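Local coordinates for rieske iron-sulfur protein soxF (Sulfolobus acidocaldarius, PDB 1JM1), which carries a Rieske-type [2Fe-2S] cluster and probably transfers electrons in the respiratory chain of this archaeon, at residues D48-A51 with Q55-T58; K79-G82 with T86-A89. All blocks are in the same frame, centred on the assembly; numbering follows the deposited sequence. Where two conformers were deposited one is given.

Interaction 1 of 2, residues D48-A51 with Q55-T58; sequences DLQA and QQIT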
loop_
_atom_site.group_PDB
_atom_site.type_symbol
_atom_site.label_atom_id
_atom_site.label_comp_id
_atom_site.label_asym_id
_atom_site.label_seq_id
_atom_site.Cartn_x
_atom_site.Cartn_y
_atom_site.Cartn_z
ATOM N N ASP A 48 -0.806 -8.010 5.263
ATOM C CA ASP A 48 -1.898 -8.853 5.743
ATOM C C ASP A 48 -2.386 -8.216 7.006
ATOM O O ASP A 48 -1.742 -8.283 8.074
ATOM C CB ASP A 48 -1.484 -10.287 5.928
ATOM C CG ASP A 48 -2.663 -11.151 6.369
ATOM O OD1 ASP A 48 -3.542 -10.712 7.080
ATOM O OD2 ASP A 48 -2.601 -12.386 6.089
ATOM N N LEU A 49 -3.550 -7.506 6.930
ATOM C CA LEU A 49 -4.018 -6.752 8.067
ATOM C C LEU A 49 -4.469 -7.637 9.202
ATOM O O LEU A 49 -4.448 -7.155 10.374
ATOM C CB LEU A 49 -5.079 -5.744 7.702
ATOM C CG LEU A 49 -4.609 -4.521 6.887
ATOM C CD1 LEU A 49 -5.763 -3.601 6.555
ATOM C CD2 LEU A 49 -3.559 -3.693 7.635
ATOM N N GLN A 50 -4.860 -8.868 8.965
ATOM C CA GLN A 50 -5.206 -9.780 10.073
ATOM C C GLN A 50 -3.960 -10.261 10.773
ATOM O O GLN A 50 -3.924 -10.305 12.010
ATOM C CB GLN A 50 -6.071 -10.927 9.505
ATOM C CG GLN A 50 -6.429 -11.953 10.606
ATOM C CD GLN A 50 -7.437 -12.980 10.047
ATOM O OE1 GLN A 50 -8.372 -13.182 10.762
ATOM N NE2 GLN A 50 -7.159 -13.630 8.989
ATOM N N ALA A 51 -2.908 -10.648 10.025
ATOM C CA ALA A 51 -1.680 -11.001 10.687
ATOM C C ALA A 51 -1.131 -9.837 11.503
ATOM O O ALA A 51 -0.631 -10.016 12.618
ATOM C CB ALA A 51 -0.656 -11.494 9.646
ATOM N N GLN A 55 -7.155 -8.841 13.931
ATOM C CA GLN A 55 -8.529 -8.581 13.537
ATOM C C GLN A 55 -8.790 -9.031 12.110
ATOM O O GLN A 55 -7.941 -8.864 11.241
ATOM C CB GLN A 55 -8.894 -7.120 13.653
ATOM C CG GLN A 55 -8.752 -6.520 15.014
ATOM C CD GLN A 55 -9.138 -5.059 15.079
ATOM O OE1 GLN A 55 -8.424 -4.232 15.661
ATOM N NE2 GLN A 55 -10.234 -4.659 14.462
ATOM N N GLN A 56 -9.982 -9.579 11.891
ATOM C CA GLN A 56 -10.330 -10.056 10.545
ATOM C C GLN A 56 -10.758 -8.921 9.688
ATOM O O GLN A 56 -11.973 -8.740 9.419
ATOM C CB GLN A 56 -11.453 -11.111 10.727
ATOM C CG GLN A 56 -11.671 -11.970 9.476
ATOM C CD GLN A 56 -12.829 -12.942 9.426
ATOM O OE1 GLN A 56 -12.697 -14.053 8.883
ATOM N NE2 GLN A 56 -13.966 -12.610 10.045
ATOM N N ILE A 57 -9.907 -8.145 9.184
ATOM C CA ILE A 57 -10.178 -6.984 8.325
ATOM C C ILE A 57 -10.196 -7.455 6.889
ATOM O O ILE A 57 -9.139 -7.847 6.346
ATOM C CB ILE A 57 -9.160 -5.858 8.583
ATOM C CG1 ILE A 57 -9.216 -5.366 10.067
ATOM C CG2 ILE A 57 -9.407 -4.710 7.632
ATOM C CD1 ILE A 57 -7.879 -4.734 10.429
ATOM N N THR A 58 -11.355 -7.407 6.263
ATOM C CA THR A 58 -11.546 -7.944 4.924
ATOM C C THR A 58 -11.994 -6.890 3.924
ATOM O O THR A 58 -12.064 -7.200 2.730
ATOM C CB THR A 58 -12.511 -9.121 4.872
ATOM O OG1 THR A 58 -13.781 -8.705 5.324
ATOM C CG2 THR A 58 -12.044 -10.279 5.776
HETATM O O HOH W 1 -9.818 -14.364 7.628
#

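Interaction 2 of 2, residues K79-G82 with T86-A89; sequences KGVG and TIFA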
loop_
_atom_site.group_PDB
_atom_site.type_symbol
_atom_site.label_atom_id
_atom_site.label_comp_id
_atom_site.label_asym_id
_atom_site.label_seq_id
_atom_site.Cartn_x
_atom_site.Cartn_y
_atom_site.Cartn_z
ATOM N N LYS A 79 -11.569 -4.528 -1.298
ATOM C CA LYS A 79 -11.666 -5.837 -0.632
ATOM C C LYS A 79 -10.288 -6.416 -0.462
ATOM O O LYS A 79 -9.439 -6.387 -1.365
ATOM C CB LYS A 79 -12.543 -6.802 -1.478
ATOM C CG LYS A 79 -14.078 -6.336 -1.422
ATOM C CD LYS A 79 -15.038 -7.326 -1.901
ATOM C CE LYS A 79 -16.491 -6.885 -1.685
ATOM N NZ LYS A 79 -16.610 -5.457 -2.060
ATOM N N GLY A 80 -10.034 -7.000 0.702
ATOM C CA GLY A 80 -8.826 -7.740 0.925
ATOM C C GLY A 80 -8.821 -8.989 0.050
ATOM O O GLY A 80 -9.884 -9.568 -0.227
ATOM N N VAL A 81 -7.639 -9.434 -0.348
ATOM C CA VAL A 81 -7.545 -10.547 -1.268
ATOM C C VAL A 81 -6.877 -11.774 -0.634
ATOM O O VAL A 81 -6.286 -11.720 0.457
ATOM C CB VAL A 81 -6.829 -10.149 -2.592
ATOM C CG1 VAL A 81 -7.536 -8.958 -3.222
ATOM C CG2 VAL A 81 -5.344 -9.898 -2.383
ATOM N N GLY A 82 -6.996 -12.875 -1.374
ATOM C CA GLY A 82 -6.494 -14.162 -0.974
ATOM C C GLY A 82 -7.517 -14.940 -0.208
ATOM O O GLY A 82 -8.629 -14.461 0.074
ATOM N N THR A 86 -7.706 -10.881 3.516
ATOM C CA THR A 86 -7.116 -9.913 4.444
ATOM C C THR A 86 -5.882 -9.210 3.904
ATOM O O THR A 86 -5.239 -8.492 4.671
ATOM C CB THR A 86 -6.797 -10.614 5.773
ATOM O OG1 THR A 86 -5.952 -11.730 5.485
ATOM C CG2 THR A 86 -8.081 -11.061 6.484
ATOM N N ILE A 87 -5.528 -9.398 2.635
ATOM C CA ILE A 87 -4.324 -8.783 2.074
ATOM C C ILE A 87 -4.674 -7.527 1.298
ATOM O O ILE A 87 -5.536 -7.558 0.390
ATOM C CB ILE A 87 -3.553 -9.778 1.206
ATOM C CG1 ILE A 87 -3.058 -10.940 2.077
ATOM C CG2 ILE A 87 -2.404 -9.066 0.508
ATOM C CD1 ILE A 87 -2.545 -12.089 1.343
ATOM N N PHE A 88 -3.996 -6.447 1.639
ATOM C CA PHE A 88 -4.160 -5.116 1.073
ATOM C C PHE A 88 -2.787 -4.612 0.636
ATOM O O PHE A 88 -1.753 -5.222 0.959
ATOM C CB PHE A 88 -4.771 -4.156 2.122
ATOM C CG PHE A 88 -6.134 -4.608 2.577
ATOM C CD1 PHE A 88 -6.278 -5.523 3.601
ATOM C CD2 PHE A 88 -7.261 -4.124 1.953
ATOM C CE1 PHE A 88 -7.529 -5.935 4.021
ATOM C CE2 PHE A 88 -8.527 -4.521 2.343
ATOM C CZ PHE A 88 -8.634 -5.412 3.398
ATOM N N ALA A 89 -2.754 -3.479 -0.038
ATOM C CA ALA A 89 -1.497 -2.878 -0.442
ATOM C C ALA A 89 -1.625 -1.373 -0.536
ATOM O O ALA A 89 -2.678 -0.829 -0.861
ATOM C CB ALA A 89 -1.046 -3.448 -1.785
HETATM O O HOH W 2 -6.718 -5.689 -1.438
#

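Interaction 1 of 2, residues D48-A51 with Q55-T58
The chain doubles back after the short helix 49-53, bringing the CA atoms of Q50 and Q55 to 4.9 Å, close enough for Q50 CA to meet Q55 O at 3.1 Å in a CA-H...O contact. CB and CG of Q50 lie against the same carbonyl oxygen, which also receives a weak bond from I57 N; that bond closes an inverse gamma turn centred on Q56. Beyond CG the Q50 side chain runs on extended, with CG anti to the backbone N (chi1 178°), and this carries its amide out along Q56. In one of the two conformers of Q56 the two glutamines lie side by side and point the same way, their amide planes 28° apart. Q50 OE1 then rests against the aliphatic part of Q56, 3.7 Å from CB, while a water joins the amide ends, donating to Q56 OE1 and accepting a weak bond from Q50 NE2. D48 is the N-cap that closes the start of helix 49-53: its OD1 takes A51 N at 3.0 Å, a nearly straight bond that arrives from above the carboxylate plane, and a weaker, more bent one from Q50 N. Further along, T53 OG1 is hydrogen-bonded to both L49 O and Q55 N, linking the helix to the loop that leaves it. On the inner side L49 and I57 form the apolar half of the contact, crossing obliquely. L49 CD1 meets I57 CG2 at 4.0 Å in one of the two conformers of I57. K134 lies against I57 and Q55 from a neighbouring loop, whereas Q55 and Q56 are themselves exposed.

Interaction 2 of 2, residues K79-G82 with T86-A89
V81 and I87 face each other as a single antiparallel hydrogen-bonded pair, with V81 N giving to I87 O at 2.9 Å and I87 N returning a longer bond to V81 O at 3.3 Å. The tight part of the contact is at G80, whose CA sits over one face of the F88 ring, 3.7 Å from its centroid, in a CH-pi contact. The ring gets there because F88 CG stands beside its own backbone N (chi1 -61°), so that CZ and CE2 swing under the G80 backbone; CE2 comes within 3.3 Å of G80 N. A CB on G80 would collide with F88 CZ, so this close fit depends on glycine. Putting an alanine in place of F88 would probably open a gap beneath G80 and take away the support of its CH-pi contact. The V81 and I87 side chains cross at about a right angle with V81 CG2 4.0 Å from I87 CB, and L153 of strand 151-155 touches both. The looser side is at K79, where the backbones part and a water lies 2.8 Å from K79 O and 2.9 Å from I87 O. K79 is exposed, and its NZ forms a salt bridge with E59. G82, with a positive phi of 90°, adopts a backbone shape that favours glycine. Two chain segments paired by one bridge across a short connection make a beta-hairpin-like turn, here leading into strand 87-91 of the Rieske domain.

Interaction 1 closes before interaction 2 opens along the chain, yet their centres are only 8 Å apart, on the same side of the chain's centre. Strands 43-48 and 87-91 are antiparallel neighbours in a three-stranded sheet: the first runs into the helix of interaction 1, and the second carries one side of interaction 2. Probable backbone hydrogen bonds join L49 N to T86 O and T58 O to G80 N, so both segments of each contact touch the other. D48 OD1 also takes a bond from T86 OG1, making the helix cap part of the junction. The two turns are thus stitched together at one edge of this sheet, whose outer strand 87-91 belongs to interaction 2.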